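Local coordinates for protein sortase (Actinomyces oris, PDB 5UTT) that probably acts as a cysteine transpeptidase of the sortase family, cutting the sorting signals of secreted proteins and joining those proteins to the cell surface, at residues P139-I144 / H166-Y171; H81-G86 / G155-D160; E21-G26 / I47-G52; V33-Y38 / P180-N185. All coordinates share one frame; numbering follows the deposited sequence.

Interaction 1 of 4, residues P139-I144 / H166-Y171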
loop_
_atom_site.group_PDB
_atom_site.type_symbol
_atom_site.label_atom_id
_atom_site.label_comp_id
_atom_site.label_asym_id
_atom_site.label_seq_id
_atom_site.Cartn_x
_atom_site.Cartn_y
_atom_site.Cartn_z
ATOM N N PRO A 139 -1.526 17.949 5.459
ATOM C CA PRO A 139 -1.741 16.685 6.192
ATOM C C PRO A 139 -1.394 16.695 7.664
ATOM O O PRO A 139 -0.432 17.370 8.058
ATOM C CB PRO A 139 -0.803 15.705 5.485
ATOM C CG PRO A 139 0.285 16.564 4.906
ATOM C CD PRO A 139 -0.346 17.889 4.569
ATOM N N THR A 140 -2.168 15.936 8.451
ATOM C CA THR A 140 -1.830 15.620 9.847
ATOM C C THR A 140 -1.563 14.145 10.134
ATOM O O THR A 140 -0.725 13.829 10.985
ATOM C CB THR A 140 -2.945 16.082 10.788
ATOM O OG1 THR A 140 -3.109 17.486 10.605
ATOM C CG2 THR A 140 -2.589 15.771 12.200
ATOM N N ASP A 141 -2.259 13.259 9.402
ATOM C CA ASP A 141 -2.185 11.826 9.625
ATOM C C ASP A 141 -1.308 11.151 8.569
ATOM O O ASP A 141 -0.868 11.786 7.633
ATOM C CB ASP A 141 -3.588 11.230 9.582
ATOM C CG ASP A 141 -4.432 11.648 10.772
ATOM O OD1 ASP A 141 -3.874 11.739 11.887
ATOM O OD2 ASP A 141 -5.652 11.857 10.594
ATOM N N ARG A 142 -1.015 9.895 8.813
ATOM C CA ARG A 142 -0.199 9.102 7.912
ATOM C C ARG A 142 -1.112 8.078 7.249
ATOM O O ARG A 142 -1.767 7.276 7.940
ATOM C CB ARG A 142 0.874 8.424 8.727
ATOM C CG ARG A 142 1.870 9.345 9.382
ATOM C CD ARG A 142 2.701 8.602 10.410
ATOM N NE ARG A 142 3.756 9.469 10.884
ATOM C CZ ARG A 142 3.601 10.423 11.797
ATOM N NH1 ARG A 142 2.419 10.615 12.400
ATOM N NH2 ARG A 142 4.650 11.177 12.125
ATOM N N TYR A 143 -1.176 8.106 5.908
ATOM C CA TYR A 143 -1.988 7.150 5.148
ATOM C C TYR A 143 -1.120 6.325 4.231
ATOM O O TYR A 143 0.008 6.733 3.871
ATOM C CB TYR A 143 -3.019 7.842 4.261
ATOM C CG TYR A 143 -4.265 8.275 4.967
ATOM C CD1 TYR A 143 -5.367 7.453 5.007
ATOM C CD2 TYR A 143 -4.307 9.472 5.658
ATOM C CE1 TYR A 143 -6.519 7.828 5.661
ATOM C CE2 TYR A 143 -5.450 9.870 6.320
ATOM C CZ TYR A 143 -6.552 9.021 6.332
ATOM O OH TYR A 143 -7.709 9.347 6.977
ATOM N N ILE A 144 -1.688 5.193 3.848
ATOM C CA ILE A 144 -1.221 4.425 2.644
ATOM C C ILE A 144 -2.407 4.410 1.686
ATOM O O ILE A 144 -3.559 4.387 2.125
ATOM C CB ILE A 144 -0.671 3.010 2.975
ATOM C CG1 ILE A 144 0.042 2.359 1.745
ATOM C CG2 ILE A 144 -1.746 2.029 3.426
ATOM C CD1 ILE A 144 0.755 1.065 2.002
ATOM N N HIS A 166 -7.899 3.375 0.828
ATOM C CA HIS A 166 -7.168 4.203 1.810
ATOM C C HIS A 166 -7.079 3.524 3.191
ATOM O O HIS A 166 -8.056 2.953 3.658
ATOM C CB HIS A 166 -7.881 5.560 1.988
ATOM C CG HIS A 166 -7.822 6.443 0.788
ATOM N ND1 HIS A 166 -8.940 7.002 0.202
ATOM C CD2 HIS A 166 -6.778 6.795 0.008
ATOM C CE1 HIS A 166 -8.571 7.710 -0.849
ATOM N NE2 HIS A 166 -7.266 7.584 -0.997
ATOM N N ALA A 167 -5.918 3.605 3.832
ATOM C CA ALA A 167 -5.704 3.064 5.176
ATOM C C ALA A 167 -4.921 4.080 6.017
ATOM O O ALA A 167 -3.932 4.650 5.573
ATOM C CB ALA A 167 -5.008 1.699 5.152
ATOM N N LYS A 168 -5.449 4.342 7.211
ATOM C CA LYS A 168 -4.825 5.264 8.165
ATOM C C LYS A 168 -3.866 4.523 9.112
ATOM O O LYS A 168 -4.167 3.428 9.581
ATOM C CB LYS A 168 -5.929 5.970 8.955
ATOM C CG LYS A 168 -5.407 7.024 9.917
ATOM C CD LYS A 168 -6.550 7.873 10.477
ATOM C CE LYS A 168 -6.062 8.683 11.653
ATOM N NZ LYS A 168 -7.046 9.692 12.132
ATOM N N PHE A 169 -2.730 5.134 9.405
ATOM C CA PHE A 169 -1.730 4.524 10.265
ATOM C C PHE A 169 -2.303 4.146 11.622
ATOM O O PHE A 169 -3.019 4.980 12.239
ATOM C CB PHE A 169 -0.526 5.460 10.389
ATOM C CG PHE A 169 0.602 4.907 11.221
ATOM C CD1 PHE A 169 1.442 3.907 10.740
ATOM C CD2 PHE A 169 0.808 5.370 12.489
ATOM C CE1 PHE A 169 2.462 3.388 11.521
ATOM C CE2 PHE A 169 1.814 4.870 13.264
ATOM C CZ PHE A 169 2.636 3.869 12.790
ATOM N N ALA A 170 -2.025 2.926 12.093
ATOM C CA ALA A 170 -2.529 2.437 13.368
ATOM C C ALA A 170 -1.418 2.290 14.392
ATOM O O ALA A 170 -1.470 2.915 15.456
ATOM C CB ALA A 170 -3.258 1.107 13.196
ATOM N N TYR A 171 -0.407 1.496 14.080
ATOM C CA TYR A 171 0.746 1.355 14.971
ATOM C C TYR A 171 1.941 0.872 14.184
ATOM O O TYR A 171 1.811 0.511 13.004
ATOM C CB TYR A 171 0.427 0.365 16.095
ATOM C CG TYR A 171 0.133 -1.038 15.640
ATOM C CD1 TYR A 171 1.172 -1.961 15.487
ATOM C CD2 TYR A 171 -1.158 -1.447 15.362
ATOM C CE1 TYR A 171 0.917 -3.248 15.086
ATOM C CE2 TYR A 171 -1.420 -2.745 14.955
ATOM C CZ TYR A 171 -0.361 -3.626 14.819
ATOM O OH TYR A 171 -0.579 -4.903 14.408
#
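Tyr143 lays its ring against the inner part of the Lys168 side chain, with Lys168 CA over one face. Lys168 CB makes an off-centre CH-pi contact, 4.3 Å from the centroid of the Tyr143 ring and 29° off its normal, and Lys168 CG lies above the same ring, displaced toward its rim. With CG anti to the backbone N (chi1 -176°) and the chain extended beyond it, the lysine runs past the tyrosine to Asp141. There Lys168 NZ forms a salt bridge with Asp141 OD2 at 3.0 Å, met from well above the carboxylate plane (61° out of it). The ring and the ion pair thus share one lysine, its methylenes serving the first and its ammonium the second.

Beneath them the backbones pair as neighbours in the sortase beta barrel, the two strands forming an antiparallel hairpin in which Tyr143 and Lys168 are a non-hydrogen-bonded pair and Ile144 and Ala167 a hydrogen-bonded one. Ile144 N donates to Ala167 O at 2.9 Å, and Ala167 N returns a bond to Ile144 O. Phe169 N reaches Arg142 O at 2.8 Å. On the buried face Ile144 CG2 touches Ala167 CB at 3.7 Å, and Phe112 and Ile101 pack on both residues. Arg142 CB lies 3.7 Å from Phe169 CB, while Arg142 NE is bonded to Gly71 O. Tyr143 also pairs with Gly74 and Phe76 of the parallel strand 74-79, and farther along strand 161-174 Ala170 and Tyr171 together face Val111 in a classic beta bulge.

Interaction 2 of 4, residues H81-G86 / G155-D160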
loop_
_atom_site.group_PDB
_atom_site.type_symbol
_atom_site.label_atom_id
_atom_site.label_comp_id
_atom_site.label_asym_id
_atom_site.label_seq_id
_atom_site.Cartn_x
_atom_site.Cartn_y
_atom_site.Cartn_z
ATOM N N HIS A 81 -0.525 -3.850 -10.401
ATOM C CA HIS A 81 -1.315 -4.493 -11.390
ATOM C C HIS A 81 -2.423 -5.339 -10.762
ATOM O O HIS A 81 -2.247 -5.955 -9.734
ATOM C CB HIS A 81 -0.429 -5.415 -12.222
ATOM C CG HIS A 81 0.334 -4.736 -13.305
ATOM N ND1 HIS A 81 0.162 -3.416 -13.655
ATOM C CD2 HIS A 81 1.238 -5.240 -14.182
ATOM C CE1 HIS A 81 0.961 -3.117 -14.665
ATOM N NE2 HIS A 81 1.602 -4.214 -15.023
ATOM N N ARG A 82 -3.555 -5.421 -11.448
ATOM C CA ARG A 82 -4.676 -6.218 -11.008
ATOM C C ARG A 82 -4.562 -7.693 -11.347
ATOM O O ARG A 82 -5.185 -8.522 -10.659
ATOM C CB ARG A 82 -5.957 -5.689 -11.649
ATOM C CG ARG A 82 -7.262 -6.222 -11.073
ATOM C CD ARG A 82 -7.572 -5.490 -9.758
ATOM N NE ARG A 82 -8.740 -6.063 -9.088
ATOM C CZ ARG A 82 -9.988 -5.626 -9.222
ATOM N NH1 ARG A 82 -10.979 -6.239 -8.578
ATOM N NH2 ARG A 82 -10.255 -4.593 -10.004
ATOM N N ARG A 83 -3.774 -8.030 -12.368
ATOM C CA ARG A 83 -3.774 -9.386 -12.947
ATOM C C ARG A 83 -2.429 -10.139 -12.983
ATOM O O ARG A 83 -2.340 -11.227 -13.571
ATOM C CB ARG A 83 -4.378 -9.320 -14.353
ATOM C CG ARG A 83 -5.714 -8.561 -14.372
ATOM C CD ARG A 83 -6.771 -9.197 -15.258
ATOM N NE ARG A 83 -6.701 -8.703 -16.629
ATOM C CZ ARG A 83 -6.984 -9.419 -17.717
ATOM N NH1 ARG A 83 -7.343 -10.695 -17.623
ATOM N NH2 ARG A 83 -6.896 -8.857 -18.919
ATOM N N THR A 84 -1.407 -9.618 -12.327
ATOM C CA THR A 84 -0.080 -10.274 -12.288
ATOM C C THR A 84 -0.025 -11.554 -11.448
ATOM O O THR A 84 -0.800 -11.740 -10.518
ATOM C CB THR A 84 1.009 -9.333 -11.760
ATOM O OG1 THR A 84 0.496 -8.567 -10.658
ATOM C CG2 THR A 84 1.473 -8.392 -12.828
ATOM N N TYR A 85 0.891 -12.449 -11.812
ATOM C CA TYR A 85 1.011 -13.752 -11.152
ATOM C C TYR A 85 1.828 -13.656 -9.862
ATOM O O TYR A 85 2.791 -12.891 -9.762
ATOM C CB TYR A 85 1.624 -14.784 -12.127
ATOM C CG TYR A 85 1.827 -16.168 -11.535
ATOM C CD1 TYR A 85 0.796 -17.120 -11.538
ATOM C CD2 TYR A 85 3.053 -16.529 -10.964
ATOM C CE1 TYR A 85 0.984 -18.381 -10.987
ATOM C CE2 TYR A 85 3.243 -17.780 -10.409
ATOM C CZ TYR A 85 2.209 -18.703 -10.420
ATOM O OH TYR A 85 2.405 -19.949 -9.870
ATOM N N GLY A 86 1.447 -14.432 -8.865
ATOM C CA GLY A 86 2.243 -14.576 -7.683
ATOM C C GLY A 86 1.808 -13.493 -6.709
ATOM O O GLY A 86 1.299 -13.805 -5.640
ATOM N N GLY A 155 -15.236 -5.127 -14.381
ATOM C CA GLY A 155 -14.533 -5.240 -13.100
ATOM C C GLY A 155 -13.037 -5.561 -13.129
ATOM O O GLY A 155 -12.237 -4.806 -13.640
ATOM N N GLU A 156 -12.676 -6.689 -12.529
ATOM C CA GLU A 156 -11.299 -7.146 -12.478
ATOM C C GLU A 156 -10.617 -7.127 -13.873
ATOM O O GLU A 156 -9.395 -6.982 -14.000
ATOM C CB GLU A 156 -11.264 -8.533 -11.806
ATOM C CG GLU A 156 -9.893 -9.106 -11.532
ATOM C CD GLU A 156 -9.926 -10.585 -11.157
ATOM O OE1 GLU A 156 -10.964 -11.066 -10.638
ATOM O OE2 GLU A 156 -8.896 -11.249 -11.381
ATOM N N PHE A 157 -11.425 -7.292 -14.919
ATOM C CA PHE A 157 -10.902 -7.442 -16.271
ATOM C C PHE A 157 -11.124 -6.192 -17.133
ATOM O O PHE A 157 -11.093 -6.253 -18.369
ATOM C CB PHE A 157 -11.534 -8.690 -16.898
ATOM C CG PHE A 157 -11.392 -9.904 -16.026
ATOM C CD1 PHE A 157 -10.251 -10.676 -16.083
ATOM C CD2 PHE A 157 -12.358 -10.191 -15.061
ATOM C CE1 PHE A 157 -10.089 -11.778 -15.237
ATOM C CE2 PHE A 157 -12.203 -11.283 -14.219
ATOM C CZ PHE A 157 -11.069 -12.075 -14.315
ATOM N N GLY A 158 -11.386 -5.059 -16.476
ATOM C CA GLY A 158 -11.560 -3.789 -17.145
ATOM C C GLY A 158 -10.684 -2.715 -16.541
ATOM O O GLY A 158 -9.975 -2.931 -15.550
ATOM N N ASN A 159 -10.639 -1.574 -17.207
ATOM C CA ASN A 159 -9.675 -0.552 -16.821
ATOM C C ASN A 159 -10.107 0.849 -17.166
ATOM O O ASN A 159 -9.266 1.759 -17.309
ATOM C CB ASN A 159 -8.274 -0.868 -17.389
ATOM C CG ASN A 159 -8.277 -1.038 -18.880
ATOM O OD1 ASN A 159 -9.337 -1.187 -19.496
ATOM N ND2 ASN A 159 -7.086 -1.004 -19.482
ATOM N N ASP A 160 -11.421 1.073 -17.247
ATOM C CA ASP A 160 -11.902 2.442 -17.457
ATOM C C ASP A 160 -11.929 3.191 -16.121
ATOM O O ASP A 160 -12.069 4.395 -16.078
ATOM C CB ASP A 160 -13.262 2.506 -18.180
ATOM C CG ASP A 160 -14.422 1.921 -17.381
ATOM O OD1 ASP A 160 -14.208 1.077 -16.485
ATOM O OD2 ASP A 160 -15.574 2.331 -17.674
#
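This is a surface contact between two loops, in which Arg82 and Arg83 lie against Glu156 and Phe157 without a hydrogen bond between the segments. Residues 81-86 follow strand 74-79, and residues 155-160 belong to the connection between strands 142-150 and 161-174 of the sortase barrel. Gly155 to Gly158 form a type I turn, closed by Gly158 N on Gly155 O at 3.0 Å, and its two middle residues, Glu156 and Phe157, meet the arginines.

Arg82 offers a face of its guanidinium to the Glu156 backbone, with Glu156 CA 3.7 Å from Arg82 NH2. The arginine chain bends at chi2 (78°), and nearer the backbone Arg82 CG packs on Glu156 CG at 3.9 Å. The two side chains cross at about a right angle, yet their charged ends do not pair: Arg82 NH1 stays 5.2 Å from Glu156 OE1. Arg82 NE instead bonds Arg90 O, and NH2 bonds His150 ND1 and Cys149 O, which ties this loop to the TLXTC sortase signature ending at that cysteine. The Glu156 carboxylate makes salt bridges to Arg90 and Arg91.

Arg83 approaches Phe157 from the rim. Its NH1 lies in the plane of the ring at the edge, Arg83 NH1 being 3.3 Å from Phe157 CD1, with guanidinium and ring planes 76° apart, so this is no cation-pi stack.

Several arginines gather here round one carboxylate. Glu156 probably offsets part of that positive charge, while the contact itself relies on methylenes, a guanidinium face and a ring edge, and the buried Arg82 takes its polar anchorage from strand 142-150 and the Arg90 carbonyl.

Interaction 3 of 4, residues E21-G26 / I47-G52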
loop_
_atom_site.group_PDB
_atom_site.type_symbol
_atom_site.label_atom_id
_atom_site.label_comp_id
_atom_site.label_asym_id
_atom_site.label_seq_id
_atom_site.Cartn_x
_atom_site.Cartn_y
_atom_site.Cartn_z
ATOM N N GLU A 21 13.679 7.009 4.258
ATOM C CA GLU A 21 14.368 7.935 3.355
ATOM C C GLU A 21 13.992 7.590 1.918
ATOM O O GLU A 21 13.849 6.424 1.597
ATOM C CB GLU A 21 15.884 7.789 3.513
ATOM C CG GLU A 21 16.365 8.167 4.912
ATOM C CD GLU A 21 17.872 8.242 5.051
ATOM O OE1 GLU A 21 18.606 7.644 4.211
ATOM O OE2 GLU A 21 18.320 8.911 6.020
ATOM N N GLN A 22 13.815 8.602 1.079
ATOM C CA GLN A 22 13.567 8.394 -0.349
ATOM C C GLN A 22 14.706 7.621 -0.992
ATOM O O GLN A 22 15.878 7.862 -0.710
ATOM C CB GLN A 22 13.379 9.742 -1.050
ATOM C CG GLN A 22 13.121 9.690 -2.550
ATOM C CD GLN A 22 12.654 11.038 -3.068
ATOM O OE1 GLN A 22 12.813 12.050 -2.388
ATOM N NE2 GLN A 22 12.018 11.052 -4.233
ATOM N N VAL A 23 14.355 6.696 -1.865
ATOM C CA VAL A 23 15.336 5.872 -2.590
ATOM C C VAL A 23 15.206 6.149 -4.094
ATOM O O VAL A 23 14.221 6.763 -4.551
ATOM C CB VAL A 23 15.153 4.344 -2.313
ATOM C CG1 VAL A 23 15.358 4.020 -0.850
ATOM C CG2 VAL A 23 13.795 3.829 -2.813
ATOM N N GLY A 24 16.188 5.668 -4.866
ATOM C CA GLY A 24 16.158 5.837 -6.320
ATOM C C GLY A 24 15.137 4.961 -7.044
ATOM O O GLY A 24 14.689 3.915 -6.533
ATOM N N TYR A 25 14.796 5.367 -8.262
ATOM C CA TYR A 25 13.793 4.655 -9.058
ATOM C C TYR A 25 14.131 3.176 -9.193
ATOM O O TYR A 25 15.271 2.807 -9.489
ATOM C CB TYR A 25 13.650 5.292 -10.442
ATOM C CG TYR A 25 12.510 4.726 -11.253
ATOM C CD1 TYR A 25 12.657 3.557 -11.989
ATOM C CD2 TYR A 25 11.293 5.347 -11.280
ATOM C CE1 TYR A 25 11.622 3.034 -12.741
ATOM C CE2 TYR A 25 10.245 4.839 -12.004
ATOM C CZ TYR A 25 10.413 3.674 -12.737
ATOM O OH TYR A 25 9.377 3.195 -13.456
ATOM N N GLY A 26 13.153 2.333 -8.917
ATOM C CA GLY A 26 13.289 0.903 -9.021
ATOM C C GLY A 26 13.944 0.207 -7.840
ATOM O O GLY A 26 14.007 -1.005 -7.844
ATOM N N ILE A 47 7.542 -3.726 -2.611
ATOM C CA ILE A 47 7.262 -2.372 -2.956
ATOM C C ILE A 47 8.523 -1.669 -3.425
ATOM O O ILE A 47 9.526 -1.603 -2.690
ATOM C CB ILE A 47 6.692 -1.585 -1.747
ATOM C CG1 ILE A 47 5.461 -2.306 -1.158
ATOM C CG2 ILE A 47 6.302 -0.195 -2.218
ATOM C CD1 ILE A 47 5.035 -1.759 0.227
ATOM N N MET A 48 8.455 -1.096 -4.614
ATOM C CA MET A 48 9.613 -0.388 -5.211
ATOM C C MET A 48 9.293 1.045 -5.562
ATOM O O MET A 48 8.133 1.374 -5.813
ATOM C CB MET A 48 10.147 -1.154 -6.447
ATOM C CG MET A 48 10.725 -2.482 -6.103
ATOM S SD MET A 48 10.962 -3.412 -7.632
ATOM C CE MET A 48 11.199 -5.047 -6.979
ATOM N N GLU A 49 10.303 1.908 -5.603
ATOM C CA GLU A 49 10.111 3.279 -6.045
ATOM C C GLU A 49 9.738 3.340 -7.521
ATOM O O GLU A 49 10.382 2.704 -8.361
ATOM C CB GLU A 49 11.358 4.108 -5.730
ATOM C CG GLU A 49 11.283 5.576 -6.111
ATOM C CD GLU A 49 10.385 6.407 -5.207
ATOM O OE1 GLU A 49 9.741 5.852 -4.276
ATOM O OE2 GLU A 49 10.303 7.610 -5.471
ATOM N N GLY A 50 8.696 4.086 -7.858
ATOM C CA GLY A 50 8.325 4.287 -9.279
ATOM C C GLY A 50 7.197 3.423 -9.757
ATOM O O GLY A 50 6.910 2.341 -9.175
ATOM N N THR A 51 6.507 3.884 -10.795
ATOM C CA THR A 51 5.259 3.227 -11.207
ATOM C C THR A 51 5.262 2.838 -12.657
ATOM O O THR A 51 4.211 2.521 -13.188
ATOM C CB THR A 51 4.023 4.086 -10.999
ATOM O OG1 THR A 51 4.153 5.335 -11.723
ATOM C CG2 THR A 51 3.802 4.310 -9.483
ATOM N N GLY A 52 6.425 2.857 -13.266
ATOM C CA GLY A 52 6.564 2.302 -14.607
ATOM C C GLY A 52 6.292 0.815 -14.669
ATOM O O GLY A 52 6.346 0.095 -13.659
HETATM O O HOH W 1 11.168 6.223 -1.783
#
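The Tyr25 ring carries Glu49 O over the centre of one face, 4.0 Å above its plane, and has Gly52 N at its edge, near the plane. Between these two the ring passes close to Gly50, Tyr25 CE2 lying 3.4 Å from Gly50 CA, an approach made possible by a residue without a side chain. Tyr25 CG stands anti to its backbone N (chi1 -172°), which starts the ring on its way toward residues 50-52. The hydroxyl takes a weak hydrogen bond from Gly52 N, 3.0 Å to Tyr25 OH with an angle of 128° at the hydrogen, and is also bonded to Asp54 OD1. Gly52 is the N-cap residue of helix 53-56, so the phenol sits at the start of that short helix.

Glu49 O has a second role: Gly26 N donates to it at 2.9 Å, tilted 31° from the carbonyl plane. This joins the loop ahead of strand 28-33 to the end of strand 45-49, two strands that are antiparallel neighbours in the sortase barrel.

The Glu49 side chain packs against the loop. Glu49 CB lies 3.4 Å from Gly24 O and Glu49 CG 3.5 Å from Val23 O, and Val23 CG2 packs on Glu49 CB. At the tip of the glutamate a water accepts from Val23 N at 3.2 Å and donates to Glu49 OE1 at 2.9 Å, and His63 ND1 is bonded to the same oxygen.

A buried carboxylate is therefore held by an imidazole and a water-bridged amide, partners that would probably favour its ionised form if His63 ND1 is the donor.

Interaction 4 of 4, residues V33-Y38 / P180-N185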
loop_
_atom_site.group_PDB
_atom_site.type_symbol
_atom_site.label_atom_id
_atom_site.label_comp_id
_atom_site.label_asym_id
_atom_site.label_seq_id
_atom_site.Cartn_x
_atom_site.Cartn_y
_atom_site.Cartn_z
ATOM N N VAL A 33 2.171 -6.703 2.898
ATOM C CA VAL A 33 1.450 -7.886 3.417
ATOM C C VAL A 33 0.013 -7.455 3.737
ATOM O O VAL A 33 -0.227 -6.515 4.504
ATOM C CB VAL A 33 2.149 -8.488 4.648
ATOM C CG1 VAL A 33 1.306 -9.584 5.239
ATOM C CG2 VAL A 33 3.542 -9.010 4.300
ATOM N N VAL A 34 -0.961 -8.139 3.146
ATOM C CA VAL A 34 -2.365 -7.860 3.455
ATOM C C VAL A 34 -2.981 -9.157 3.998
ATOM O O VAL A 34 -3.158 -10.128 3.238
ATOM C CB VAL A 34 -3.106 -7.342 2.218
ATOM C CG1 VAL A 34 -4.584 -7.117 2.542
ATOM C CG2 VAL A 34 -2.429 -6.089 1.645
ATOM N N PRO A 35 -3.348 -9.196 5.276
ATOM C CA PRO A 35 -3.846 -10.473 5.837
ATOM C C PRO A 35 -5.053 -11.116 5.140
ATOM O O PRO A 35 -5.157 -12.343 5.064
ATOM C CB PRO A 35 -4.178 -10.081 7.267
ATOM C CG PRO A 35 -3.177 -9.027 7.581
ATOM C CD PRO A 35 -3.154 -8.183 6.347
ATOM N N LYS A 36 -5.929 -10.311 4.552
ATOM C CA LYS A 36 -7.025 -10.879 3.743
ATOM C C LYS A 36 -6.619 -11.528 2.412
ATOM O O LYS A 36 -7.487 -12.045 1.688
ATOM C CB LYS A 36 -8.051 -9.819 3.462
ATOM C CG LYS A 36 -8.929 -9.580 4.683
ATOM C CD LYS A 36 -10.251 -9.036 4.235
ATOM C CE LYS A 36 -11.323 -9.187 5.286
ATOM N NZ LYS A 36 -12.417 -8.265 4.898
ATOM N N TRP A 37 -5.365 -11.417 2.052
ATOM C CA TRP A 37 -4.858 -11.997 0.823
ATOM C C TRP A 37 -4.075 -13.275 1.093
ATOM O O TRP A 37 -3.601 -13.931 0.107
ATOM C CB TRP A 37 -4.006 -10.983 0.032
ATOM C CG TRP A 37 -4.776 -9.808 -0.503
ATOM C CD1 TRP A 37 -6.146 -9.659 -0.527
ATOM C CD2 TRP A 37 -4.247 -8.621 -1.111
ATOM N NE1 TRP A 37 -6.486 -8.472 -1.060
ATOM C CE2 TRP A 37 -5.359 -7.795 -1.424
ATOM C CE3 TRP A 37 -2.954 -8.150 -1.392
ATOM C CZ2 TRP A 37 -5.215 -6.554 -2.032
ATOM C CZ3 TRP A 37 -2.829 -6.906 -1.980
ATOM C CH2 TRP A 37 -3.960 -6.122 -2.278
ATOM N N TYR A 38 -3.976 -13.693 2.356
ATOM C CA TYR A 38 -3.416 -15.010 2.661
ATOM C C TYR A 38 -4.297 -16.041 1.951
ATOM O O TYR A 38 -5.516 -16.030 2.079
ATOM C CB TYR A 38 -3.312 -15.285 4.138
ATOM C CG TYR A 38 -2.114 -14.665 4.806
ATOM C CD1 TYR A 38 -0.818 -14.896 4.334
ATOM C CD2 TYR A 38 -2.265 -13.872 5.940
ATOM C CE1 TYR A 38 0.287 -14.349 4.959
ATOM C CE2 TYR A 38 -1.174 -13.318 6.569
ATOM C CZ TYR A 38 0.095 -13.564 6.101
ATOM O OH TYR A 38 1.142 -13.004 6.770
ATOM N N PRO A 180 3.277 -8.124 13.844
ATOM C CA PRO A 180 1.846 -8.189 14.091
ATOM C C PRO A 180 1.299 -9.598 14.204
ATOM O O PRO A 180 1.740 -10.505 13.482
ATOM C CB PRO A 180 1.253 -7.505 12.860
ATOM C CG PRO A 180 2.314 -6.585 12.416
ATOM C CD PRO A 180 3.568 -7.368 12.616
ATOM N N GLU A 181 0.274 -9.752 15.025
ATOM C CA GLU A 181 -0.345 -11.062 15.238
ATOM C C GLU A 181 -0.920 -11.670 13.979
ATOM O O GLU A 181 -0.908 -12.892 13.851
ATOM C CB GLU A 181 -1.442 -10.990 16.294
ATOM C CG GLU A 181 -0.904 -10.921 17.724
ATOM C CD GLU A 181 -0.289 -12.228 18.222
ATOM O OE1 GLU A 181 -0.949 -13.293 18.108
ATOM O OE2 GLU A 181 0.847 -12.205 18.745
ATOM N N SER A 182 -1.408 -10.824 13.073
ATOM C CA SER A 182 -1.990 -11.282 11.797
ATOM C C SER A 182 -0.954 -11.894 10.854
ATOM O O SER A 182 -1.315 -12.613 9.913
ATOM C CB SER A 182 -2.662 -10.129 11.063
ATOM O OG SER A 182 -1.738 -9.076 10.808
ATOM N N VAL A 183 0.316 -11.545 11.048
ATOM C CA VAL A 183 1.354 -12.015 10.137
ATOM C C VAL A 183 1.551 -13.497 10.468
ATOM O O VAL A 183 1.881 -13.833 11.593
ATOM C CB VAL A 183 2.636 -11.168 10.272
ATOM C CG1 VAL A 183 3.840 -11.886 9.656
ATOM C CG2 VAL A 183 2.408 -9.801 9.632
ATOM N N LEU A 184 1.341 -14.383 9.489
ATOM C CA LEU A 184 1.339 -15.823 9.733
ATOM C C LEU A 184 2.709 -16.470 9.603
ATOM O O LEU A 184 2.929 -17.537 10.161
ATOM C CB LEU A 184 0.398 -16.546 8.774
ATOM C CG LEU A 184 -1.090 -16.221 8.882
ATOM C CD1 LEU A 184 -1.847 -17.035 7.829
ATOM C CD2 LEU A 184 -1.617 -16.464 10.289
ATOM N N ASN A 185 3.570 -15.859 8.802
ATOM C CA ASN A 185 4.955 -16.257 8.680
ATOM C C ASN A 185 5.742 -15.068 8.180
ATOM O O ASN A 185 5.154 -14.089 7.709
ATOM C CB ASN A 185 5.093 -17.398 7.664
ATOM C CG ASN A 185 4.584 -17.013 6.281
ATOM O OD1 ASN A 185 5.341 -16.610 5.412
ATOM N ND2 ASN A 185 3.306 -17.102 6.093
HETATM O O HOH W 2 3.568 -13.108 5.746
#
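Tyr38 OH is gripped by two partners. Leu184 N donates to it at 3.1 Å along a nearly straight line, 167° at the hydrogen, and a water stands 2.6 Å from Tyr38 OH, in the plane of the ring at its edge. The same water donates to Asn185 O at 2.7 Å, so the phenol is tied to the backbone of two successive residues near the C-terminus, once directly and once through solvent.

Leu184 also covers the ring. Leu184 CG, anti to its own carbonyl carbon (chi1 -64°), lies 3.7 Å from Tyr38 CE2. Leu184 CD1 sits over one face of Tyr38, displaced toward the rim, 3.9 Å from the ring centroid and 17° off the normal, a CH-pi contact. The leucine and tyrosine side chains run antiparallel where they overlap. At the ring edge Ser182 O comes to 3.4 Å from Tyr38 CE2, and beside it Pro35 CG packs on Ser182 CB at 3.7 Å. Ser182 OG itself is bonded to Glu100 OE1.

Both partners are compact bends: residues 35-37 form a 3-10 turn, and Pro180 to Val183 a type I turn. The first follows strand 28-33, whose last residue, Val33, pairs with Ile102. The second follows strand 161-174 and leans on the sheet through Pro180, which touches Trp109, Val111 and Tyr171. Strand 100-104 lies under both, with Pro35, Pro180 and Ser182 all resting on Ile102.

Three of the contacts draw on strands of the eight-stranded sortase barrel or their immediate ends, and interaction 2 joins two of its loops. Interaction 3 closes first along the chain; interactions 1 and 2 cross, and both are nested within the long loop closed by interaction 4, which brings the C-terminal tail back to an early turn. Interactions 1 and 2 lie on opposite sides of the chain's centre, their centres about 26 Å apart, yet strand 142-150 leads from one toward the loop of the other, carrying the sortase TLXTC signature between them. Interactions 1 and 4 touch directly, Tyr171 OH lying 3.5 Å from Pro180 CB, so the tail packs against the barrel hairpin.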